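Local coordinates for retinol dehydratase (Spodoptera frugiperda, PDB 1FMJ) that converts retinol to anhydroretinol by a sulfotransferase-type reaction that uses PAPS as sulfonate donor, at the retinol site and the calcium ion site. Coordinates in Å, arbitrary orientation; residue numbers count along the deposited sequence, not the author numbering.

Site 1: the retinol site. Residues 31, 105, 111-112, 120, 139, 142, 162, 164, 197, 201, 203, 295, 303, 310. With RTL (retinol), chain B.
Retinol lies stretched through an elongated, deeply buried pocket, its hydroxyl at the catalytic end and its ionone ring among aromatic and aliphatic side chains; 519 of its 562 Å² are buried, although the ligand itself is poorly ordered. Lys162 shows how the polar end is built. Its CB leaves strand 160-163 with CG anti to the backbone N (chi1 160°). Lys162 CG stands over the rim of the Tyr105 ring, 4.1 Å from Tyr105 CD2, and the extended chain then runs across that face. CD already lies over the rim, and CE over the centre, 3.8 Å above the ring plane. At the tip, the terminal amine NZ donates a hydrogen bond to the retinol hydroxyl O1 at 2.9 Å, while also touching the methyl C20. The phenol ring thus backs the lysine chain and helps to fix where NZ ends.

His164 grips the same oxygen from a second direction. Retinol O1 lies at the edge of the imidazole, in its plane, and its bond to His164 NE2 is 2.9 Å long and nearly straight (168° at the hydrogen), with its direction undecided. If charged, the lysine would be expected to ease ionisation of O1, and His164 corresponds to the catalytic base of sulfotransferases. His197 turns its ring edge to the polyene, CE1 standing 3.6 Å from retinol C14. Met295, bent at chi2 and chi3, brings CE to within 3.4 Å of retinol C20, with its CG packed over a Phe310 face.

The retinol ring points its C3 rim at the Tyr120 face, the two ring planes at 88°, and Tyr120 CD2 comes 3.5 Å from retinol C3. The branch CD2 of Leu139 presses on retinol C4 at 3.4 Å. The Phe31 edge meets C2 in its own plane, with Leu203 CD2 over one face. The pocket therefore holds retinol by shape along its length and presents the hydroxyl to the catalytic groups for sulfonation and subsequent dehydration.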
ATOM      1  N   PHE A  31      -4.305 -16.950  -9.072  1.00 25.85           N
ATOM      2  CA  PHE A  31      -3.214 -16.664  -8.150  1.00 25.24           C
ATOM      3  C   PHE A  31      -3.223 -17.672  -7.012  1.00 25.84           C
ATOM      4  O   PHE A  31      -4.272 -17.984  -6.465  1.00 25.86           O
ATOM      5  CB  PHE A  31      -3.328 -15.253  -7.588  1.00 24.62           C
ATOM      6  CG  PHE A  31      -2.089 -14.799  -6.884  1.00 24.30           C
ATOM      7  CD1 PHE A  31      -0.887 -14.676  -7.583  1.00 23.63           C
ATOM      8  CD2 PHE A  31      -2.106 -14.522  -5.518  1.00 22.06           C
ATOM      9  CE1 PHE A  31       0.282 -14.286  -6.928  1.00 23.36           C
ATOM     10  CE2 PHE A  31      -0.946 -14.131  -4.859  1.00 21.50           C
ATOM     11  CZ  PHE A  31       0.251 -14.013  -5.566  1.00 22.45           C
ATOM     12  N   TYR A 105       8.827  -3.338   4.402  1.00 17.12           N
ATOM     13  CA  TYR A 105       7.439  -3.467   4.019  1.00 17.91           C
ATOM     14  C   TYR A 105       6.869  -4.456   5.023  1.00 16.65           C
ATOM     15  O   TYR A 105       7.020  -5.658   4.869  1.00 16.57           O
ATOM     16  CB  TYR A 105       7.369  -4.011   2.591  1.00 18.30           C
ATOM     17  CG  TYR A 105       5.994  -4.027   1.972  1.00 18.34           C
ATOM     18  CD1 TYR A 105       5.827  -4.419   0.649  1.00 18.88           C
ATOM     19  CD2 TYR A 105       4.863  -3.679   2.707  1.00 17.99           C
ATOM     20  CE1 TYR A 105       4.570  -4.472   0.062  1.00 18.49           C
ATOM     21  CE2 TYR A 105       3.599  -3.728   2.136  1.00 18.55           C
ATOM     22  CZ  TYR A 105       3.461  -4.128   0.808  1.00 18.35           C
ATOM     23  OH  TYR A 105       2.218  -4.194   0.224  1.00 16.83           O
ATOM     24  N   ILE A 111       1.694 -11.878   0.865  1.00 18.31           N
ATOM     25  CA  ILE A 111       1.233 -12.276  -0.461  1.00 18.11           C
ATOM     26  C   ILE A 111       1.870 -13.584  -0.906  1.00 18.48           C
ATOM     27  O   ILE A 111       1.448 -14.188  -1.890  1.00 18.45           O
ATOM     28  CB  ILE A 111       1.527 -11.174  -1.510  1.00 17.34           C
ATOM     29  CG1 ILE A 111       0.763 -11.462  -2.800  1.00 16.90           C
ATOM     30  CG2 ILE A 111       3.015 -11.085  -1.775  1.00 16.22           C
ATOM     31  CD1 ILE A 111       0.746 -10.291  -3.768  1.00 18.50           C
ATOM     32  N   TYR A 112       2.870 -14.034  -0.161  1.00 19.48           N
ATOM     33  CA  TYR A 112       3.573 -15.269  -0.511  1.00 21.05           C
ATOM     34  C   TYR A 112       3.328 -16.420   0.452  1.00 20.93           C
ATOM     35  O   TYR A 112       3.448 -16.260   1.657  1.00 22.28           O
ATOM     36  CB  TYR A 112       5.076 -15.002  -0.590  1.00 20.15           C
ATOM     37  CG  TYR A 112       5.899 -16.223  -0.959  1.00 21.07           C
ATOM     38  CD1 TYR A 112       5.712 -16.865  -2.186  1.00 20.04           C
ATOM     39  CD2 TYR A 112       6.886 -16.714  -0.098  1.00 19.70           C
ATOM     40  CE1 TYR A 112       6.486 -17.963  -2.551  1.00 21.03           C
ATOM     41  CE2 TYR A 112       7.666 -17.819  -0.452  1.00 21.69           C
ATOM     42  CZ  TYR A 112       7.459 -18.436  -1.681  1.00 21.81           C
ATOM     43  OH  TYR A 112       8.202 -19.530  -2.048  1.00 22.12           O
ATOM     44  N   TYR A 120       3.584 -20.514  -8.084  1.00 28.81           N
ATOM     45  CA  TYR A 120       3.703 -19.122  -8.497  1.00 28.21           C
ATOM     46  C   TYR A 120       4.277 -18.784  -9.860  1.00 29.27           C
ATOM     47  O   TYR A 120       3.825 -17.827 -10.494  1.00 29.82           O
ATOM     48  CB  TYR A 120       4.454 -18.332  -7.432  1.00 27.27           C
ATOM     49  CG  TYR A 120       3.712 -18.279  -6.126  1.00 24.93           C
ATOM     50  CD1 TYR A 120       4.046 -19.131  -5.078  1.00 25.65           C
ATOM     51  CD2 TYR A 120       2.671 -17.381  -5.938  1.00 23.07           C
ATOM     52  CE1 TYR A 120       3.361 -19.085  -3.870  1.00 25.53           C
ATOM     53  CE2 TYR A 120       1.980 -17.324  -4.737  1.00 24.92           C
ATOM     54  CZ  TYR A 120       2.331 -18.177  -3.707  1.00 23.62           C
ATOM     55  OH  TYR A 120       1.672 -18.111  -2.511  1.00 22.33           O
ATOM     56  N   LEU A 139      11.670 -14.826  -3.335  1.00 24.12           N
ATOM     57  CA  LEU A 139      10.778 -15.701  -2.597  1.00 24.37           C
ATOM     58  C   LEU A 139      11.246 -15.903  -1.160  1.00 23.37           C
ATOM     59  O   LEU A 139      10.430 -15.983  -0.249  1.00 22.76           O
ATOM     60  CB  LEU A 139      10.665 -17.063  -3.290  1.00 23.95           C
ATOM     61  CG  LEU A 139      10.097 -17.057  -4.710  1.00 25.36           C
ATOM     62  CD1 LEU A 139       9.849 -18.484  -5.167  1.00 26.47           C
ATOM     63  CD2 LEU A 139       8.807 -16.277  -4.744  1.00 24.48           C
ATOM     64  N   SER A 142      10.594 -12.804   1.007  1.00 26.60           N
ATOM     65  CA  SER A 142       9.155 -12.716   1.202  1.00 26.66           C
ATOM     66  C   SER A 142       8.604 -13.772   2.159  1.00 25.61           C
ATOM     67  O   SER A 142       7.467 -13.665   2.626  1.00 25.17           O
ATOM     68  CB  SER A 142       8.444 -12.816  -0.149  1.00 27.55           C
ATOM     69  OG  SER A 142       8.869 -11.773  -1.008  1.00 29.83           O
ATOM     70  N   LYS A 162       6.902   0.759   5.967  1.00 14.66           N
ATOM     71  CA  LYS A 162       5.843   0.958   4.989  1.00 15.93           C
ATOM     72  C   LYS A 162       4.794  -0.091   5.302  1.00 15.82           C
ATOM     73  O   LYS A 162       5.134  -1.245   5.551  1.00 15.86           O
ATOM     74  CB  LYS A 162       6.369   0.727   3.573  1.00 17.45           C
ATOM     75  CG  LYS A 162       5.282   0.441   2.549  1.00 19.05           C
ATOM     76  CD  LYS A 162       5.886   0.021   1.222  1.00 18.04           C
ATOM     77  CE  LYS A 162       4.821  -0.397   0.241  1.00 19.17           C
ATOM     78  NZ  LYS A 162       5.410  -0.777  -1.061  1.00 20.23           N
ATOM     79  N   HIS A 164       0.357  -1.354   4.707  1.00 14.85           N
ATOM     80  CA  HIS A 164      -0.988  -1.158   4.213  1.00 15.99           C
ATOM     81  C   HIS A 164      -1.922  -1.768   5.260  1.00 16.62           C
ATOM     82  O   HIS A 164      -3.089  -2.017   5.002  1.00 17.30           O
ATOM     83  CB  HIS A 164      -1.176  -1.826   2.843  1.00 13.55           C
ATOM     84  CG  HIS A 164      -0.281  -1.269   1.777  1.00 16.26           C
ATOM     85  ND1 HIS A 164      -0.182   0.082   1.520  1.00 16.36           N
ATOM     86  CD2 HIS A 164       0.563  -1.878   0.910  1.00 17.17           C
ATOM     87  CE1 HIS A 164       0.686   0.281   0.542  1.00 17.99           C
ATOM     88  NE2 HIS A 164       1.153  -0.892   0.154  1.00 17.35           N
ATOM     89  N   HIS A 197      -2.270  -2.450 -10.883  1.00 17.46           N
ATOM     90  CA  HIS A 197      -1.225  -3.008 -10.049  1.00 17.45           C
ATOM     91  C   HIS A 197      -1.389  -4.524  -9.949  1.00 17.55           C
ATOM     92  O   HIS A 197      -0.395  -5.257  -9.880  1.00 17.20           O
ATOM     93  CB  HIS A 197      -1.284  -2.368  -8.666  1.00 17.83           C
ATOM     94  CG  HIS A 197      -0.315  -2.947  -7.683  1.00 16.77           C
ATOM     95  ND1 HIS A 197      -0.652  -3.971  -6.823  1.00 16.91           N
ATOM     96  CD2 HIS A 197       0.976  -2.642  -7.419  1.00 16.10           C
ATOM     97  CE1 HIS A 197       0.393  -4.272  -6.071  1.00 17.03           C
ATOM     98  NE2 HIS A 197       1.394  -3.480  -6.414  1.00 18.16           N
ATOM     99  N   LEU A 201       1.545  -7.541 -11.329  1.00 19.76           N
ATOM    100  CA  LEU A 201       2.110  -8.704 -10.657  1.00 19.73           C
ATOM    101  C   LEU A 201       1.431 -10.026 -10.991  1.00 20.37           C
ATOM    102  O   LEU A 201       1.642 -11.024 -10.300  1.00 20.49           O
ATOM    103  CB  LEU A 201       2.088  -8.472  -9.143  1.00 18.31           C
ATOM    104  CG  LEU A 201       2.704  -7.127  -8.742  1.00 18.17           C
ATOM    105  CD1 LEU A 201       2.609  -6.910  -7.221  1.00 18.64           C
ATOM    106  CD2 LEU A 201       4.151  -7.086  -9.208  1.00 17.51           C
ATOM    107  N   LEU A 203      -1.629 -10.860 -10.631  1.00 24.54           N
ATOM    108  CA  LEU A 203      -2.550 -11.266  -9.572  1.00 25.97           C
ATOM    109  C   LEU A 203      -3.960 -11.556 -10.085  1.00 27.81           C
ATOM    110  O   LEU A 203      -4.701 -12.334  -9.477  1.00 28.58           O
ATOM    111  CB  LEU A 203      -2.634 -10.180  -8.493  1.00 24.26           C
ATOM    112  CG  LEU A 203      -1.334  -9.727  -7.830  1.00 23.25           C
ATOM    113  CD1 LEU A 203      -1.646  -8.692  -6.763  1.00 24.20           C
ATOM    114  CD2 LEU A 203      -0.615 -10.913  -7.225  1.00 23.41           C
ATOM    115  N   MET A 295      10.611   0.378  -9.217  1.00 26.03           N
ATOM    116  CA  MET A 295      10.586  -1.080  -9.175  1.00 28.93           C
ATOM    117  C   MET A 295      10.892  -1.759 -10.506  1.00 28.86           C
ATOM    118  O   MET A 295      10.584  -2.940 -10.688  1.00 28.47           O
ATOM    119  CB  MET A 295       9.222  -1.559  -8.672  1.00 32.10           C
ATOM    120  CG  MET A 295       8.859  -1.086  -7.269  1.00 37.39           C
ATOM    121  SD  MET A 295       9.793  -1.922  -5.954  1.00 42.89           S
ATOM    122  CE  MET A 295       8.588  -3.063  -5.366  1.00 41.13           C
ATOM    123  N   ILE A 303       9.017 -11.019 -13.381  1.00 23.57           N
ATOM    124  CA  ILE A 303       7.763 -11.032 -12.635  1.00 22.45           C
ATOM    125  C   ILE A 303       6.841  -9.832 -12.828  1.00 20.44           C
ATOM    126  O   ILE A 303       5.857  -9.688 -12.104  1.00 19.41           O
ATOM    127  CB  ILE A 303       8.014 -11.178 -11.126  1.00 22.96           C
ATOM    128  CG1 ILE A 303       8.886 -10.026 -10.636  1.00 23.86           C
ATOM    129  CG2 ILE A 303       8.642 -12.520 -10.837  1.00 21.44           C
ATOM    130  CD1 ILE A 303       8.901  -9.880  -9.121  1.00 24.63           C
ATOM    131  N   PHE A 310       4.841   0.260 -12.067  1.00 18.17           N
ATOM    132  CA  PHE A 310       4.565   0.588 -10.671  1.00 19.59           C
ATOM    133  C   PHE A 310       4.163   2.062 -10.556  1.00 18.96           C
ATOM    134  O   PHE A 310       3.242   2.401  -9.829  1.00 19.69           O
ATOM    135  CB  PHE A 310       5.802   0.311  -9.817  1.00 19.53           C
ATOM    136  CG  PHE A 310       5.545   0.408  -8.349  1.00 21.87           C
ATOM    137  CD1 PHE A 310       4.665  -0.476  -7.728  1.00 23.09           C
ATOM    138  CD2 PHE A 310       6.149   1.404  -7.587  1.00 23.35           C
ATOM    139  CE1 PHE A 310       4.389  -0.362  -6.369  1.00 23.12           C
ATOM    140  CE2 PHE A 310       5.879   1.523  -6.229  1.00 23.61           C
ATOM    141  CZ  PHE A 310       4.994   0.636  -5.621  1.00 23.15           C
TER
HETATM  142  C1  RTL B 401       4.647 -12.368  -6.888  1.00 47.83           C
HETATM  143  C2  RTL B 401       4.181 -13.857  -6.797  1.00 47.44           C
HETATM  144  C3  RTL B 401       4.892 -14.638  -5.699  1.00 47.74           C
HETATM  145  C4  RTL B 401       5.997 -14.298  -4.703  1.00 47.50           C
HETATM  146  C5  RTL B 401       6.331 -12.824  -4.949  1.00 47.50           C
HETATM  147  C6  RTL B 401       5.775 -11.932  -5.879  1.00 47.80           C
HETATM  148  C7  RTL B 401       6.199 -10.511  -5.989  1.00 48.42           C
HETATM  149  C8  RTL B 401       5.735  -9.507  -5.187  1.00 49.41           C
HETATM  150  C9  RTL B 401       6.146  -8.100  -5.290  1.00 49.90           C
HETATM  151  C10 RTL B 401       5.582  -7.203  -4.401  1.00 49.81           C
HETATM  152  C11 RTL B 401       5.788  -5.746  -4.255  1.00 48.76           C
HETATM  153  C12 RTL B 401       4.592  -5.073  -4.163  1.00 47.39           C
HETATM  154  C13 RTL B 401       4.180  -3.662  -4.012  1.00 46.03           C
HETATM  155  C14 RTL B 401       2.971  -3.031  -3.929  1.00 44.29           C
HETATM  156  C15 RTL B 401       2.400  -2.758  -2.600  1.00 42.65           C
HETATM  157  O1  RTL B 401       2.812  -1.557  -2.100  1.00 40.72           O
HETATM  158  C16 RTL B 401       3.297 -11.656  -6.668  1.00 47.39           C
HETATM  159  C17 RTL B 401       5.029 -12.228  -8.370  1.00 47.78           C
HETATM  160  C18 RTL B 401       7.462 -12.397  -4.001  1.00 47.47           C
HETATM  161  C19 RTL B 401       7.169  -7.677  -6.361  1.00 50.05           C
HETATM  162  C20 RTL B 401       5.474  -2.833  -3.952  1.00 45.97           C

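Site 2: the calcium ion site. Residues 118-119, 121-122. With CA (calcium ion), chain C.
Two flat groups, the carboxamide of Asn121 and the carboxylate of Asp122, both turn an oxygen toward the calcium ion, but they meet it differently. The ion sits almost level with the Asn121 carboxamide, about 0.1 Å off its plane, beyond the oxygen edge. From the Asp122 carboxylate it is displaced toward one face, about 1.0 Å out of the plane, with a bent approach at OD1. For Asn121, OD1 is the bonding atom, 2.4 Å from the calcium ion, while the amide nitrogen ND2 is modelled farther away, at 3.8 Å from the ion, consistent with calcium's preference for oxygen. For Asp122, OD1 again does the binding, at 2.7 Å from the calcium ion. Its partner OD2 stands back at 3.4 Å from the calcium, so the carboxylate binds essentially monodentate through OD1.

The torsions explain how neighbouring residues of the short 3-10 turn 121-123 serve the same ion. Asn121 places CG between its backbone N and carbonyl carbon, the crowded position (chi1 38°), whereas Asp122 has CG anti to its carbonyl carbon, beside the backbone N. The two OD1 atoms converge, subtending only 64° at the metal. Such closely paired oxygens would tend to repel one another, and the cation presumably offsets this.

A third ligand comes from the main chain. The carbonyl O of Glu118, near the end of the 3-10 helix 114-119, binds at 2.5 Å from the calcium ion and makes 85° with Asn121 OD1. Glu118 thus serves the ion through its backbone, and Glu119 continues the chain toward the turn that follows.

The three oxygens occupy one side of the ion, and waters or other ligands may complete the shell without being seen. The site is a calcium-binding loop that ties the end of one 3-10 helix to the start of the next; it probably stabilises this stretch of chain rather than acting in catalysis.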
ATOM      1  N   GLU A 118       5.850 -23.836  -5.748  1.00 26.78           N
ATOM      2  CA  GLU A 118       5.826 -24.356  -7.117  1.00 27.70           C
ATOM      3  C   GLU A 118       4.741 -23.756  -8.000  1.00 27.71           C
ATOM      4  O   GLU A 118       4.884 -23.716  -9.220  1.00 26.54           O
ATOM      5  CB  GLU A 118       5.659 -25.887  -7.116  1.00 28.41           C
ATOM      6  CG  GLU A 118       6.791 -26.675  -6.464  1.00 27.77           C
ATOM      7  CD  GLU A 118       6.668 -26.773  -4.950  1.00 27.60           C
ATOM      8  OE1 GLU A 118       7.475 -27.510  -4.343  1.00 27.15           O
ATOM      9  OE2 GLU A 118       5.771 -26.124  -4.367  1.00 26.02           O
ATOM     10  N   GLU A 119       3.666 -23.286  -7.379  1.00 28.52           N
ATOM     11  CA  GLU A 119       2.527 -22.721  -8.098  1.00 29.77           C
ATOM     12  C   GLU A 119       2.652 -21.289  -8.621  1.00 29.44           C
ATOM     13  O   GLU A 119       1.914 -20.896  -9.527  1.00 29.50           O
ATOM     14  CB  GLU A 119       1.293 -22.800  -7.208  1.00 30.23           C
ATOM     15  CG  GLU A 119       0.962 -24.209  -6.756  1.00 33.89           C
ATOM     16  CD  GLU A 119      -0.106 -24.232  -5.694  1.00 35.56           C
ATOM     17  OE1 GLU A 119      -1.123 -23.529  -5.863  1.00 37.82           O
ATOM     18  OE2 GLU A 119       0.063 -24.957  -4.691  1.00 36.50           O
ATOM     19  N   ASN A 121       5.270 -19.533 -10.319  1.00 29.07           N
ATOM     20  CA  ASN A 121       5.852 -19.228 -11.617  1.00 29.67           C
ATOM     21  C   ASN A 121       4.906 -19.601 -12.744  1.00 29.89           C
ATOM     22  O   ASN A 121       5.081 -19.169 -13.882  1.00 29.58           O
ATOM     23  CB  ASN A 121       7.190 -19.948 -11.781  1.00 30.01           C
ATOM     24  CG  ASN A 121       7.175 -21.330 -11.188  1.00 31.16           C
ATOM     25  OD1 ASN A 121       6.508 -22.233 -11.697  1.00 29.75           O
ATOM     26  ND2 ASN A 121       7.902 -21.503 -10.084  1.00 32.97           N
ATOM     27  N   ASP A 122       3.891 -20.389 -12.412  1.00 30.40           N
ATOM     28  CA  ASP A 122       2.906 -20.830 -13.385  1.00 31.87           C
ATOM     29  C   ASP A 122       1.945 -19.708 -13.786  1.00 33.07           C
ATOM     30  O   ASP A 122       1.169 -19.851 -14.732  1.00 33.36           O
ATOM     31  CB  ASP A 122       2.122 -22.018 -12.823  1.00 31.59           C
ATOM     32  CG  ASP A 122       3.026 -23.173 -12.405  1.00 32.26           C
ATOM     33  OD1 ASP A 122       4.224 -23.171 -12.783  1.00 32.72           O
ATOM     34  OD2 ASP A 122       2.541 -24.093 -11.710  1.00 32.12           O
TER
HETATM   35 CA    CA C 402       5.929 -24.554 -11.277  1.00 54.41          CA

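The C-alpha centres of site 1 and site 2 are about 14 Å apart, and the two are interlocked in sequence. Tyr120, which belongs to site 1, sits between Glu119 and Asn121 of site 2, so the same short connection faces the buried substrate with one residue and the metal with its neighbours. Ile111 and Tyr112 of site 1 also lie just upstream of the 3-10 helix 114-119. Calcium could therefore help to hold the wall around the ionone ring in shape, far from the hydroxyl end where chemistry occurs. The structure alone does not show whether metal binding affects turnover.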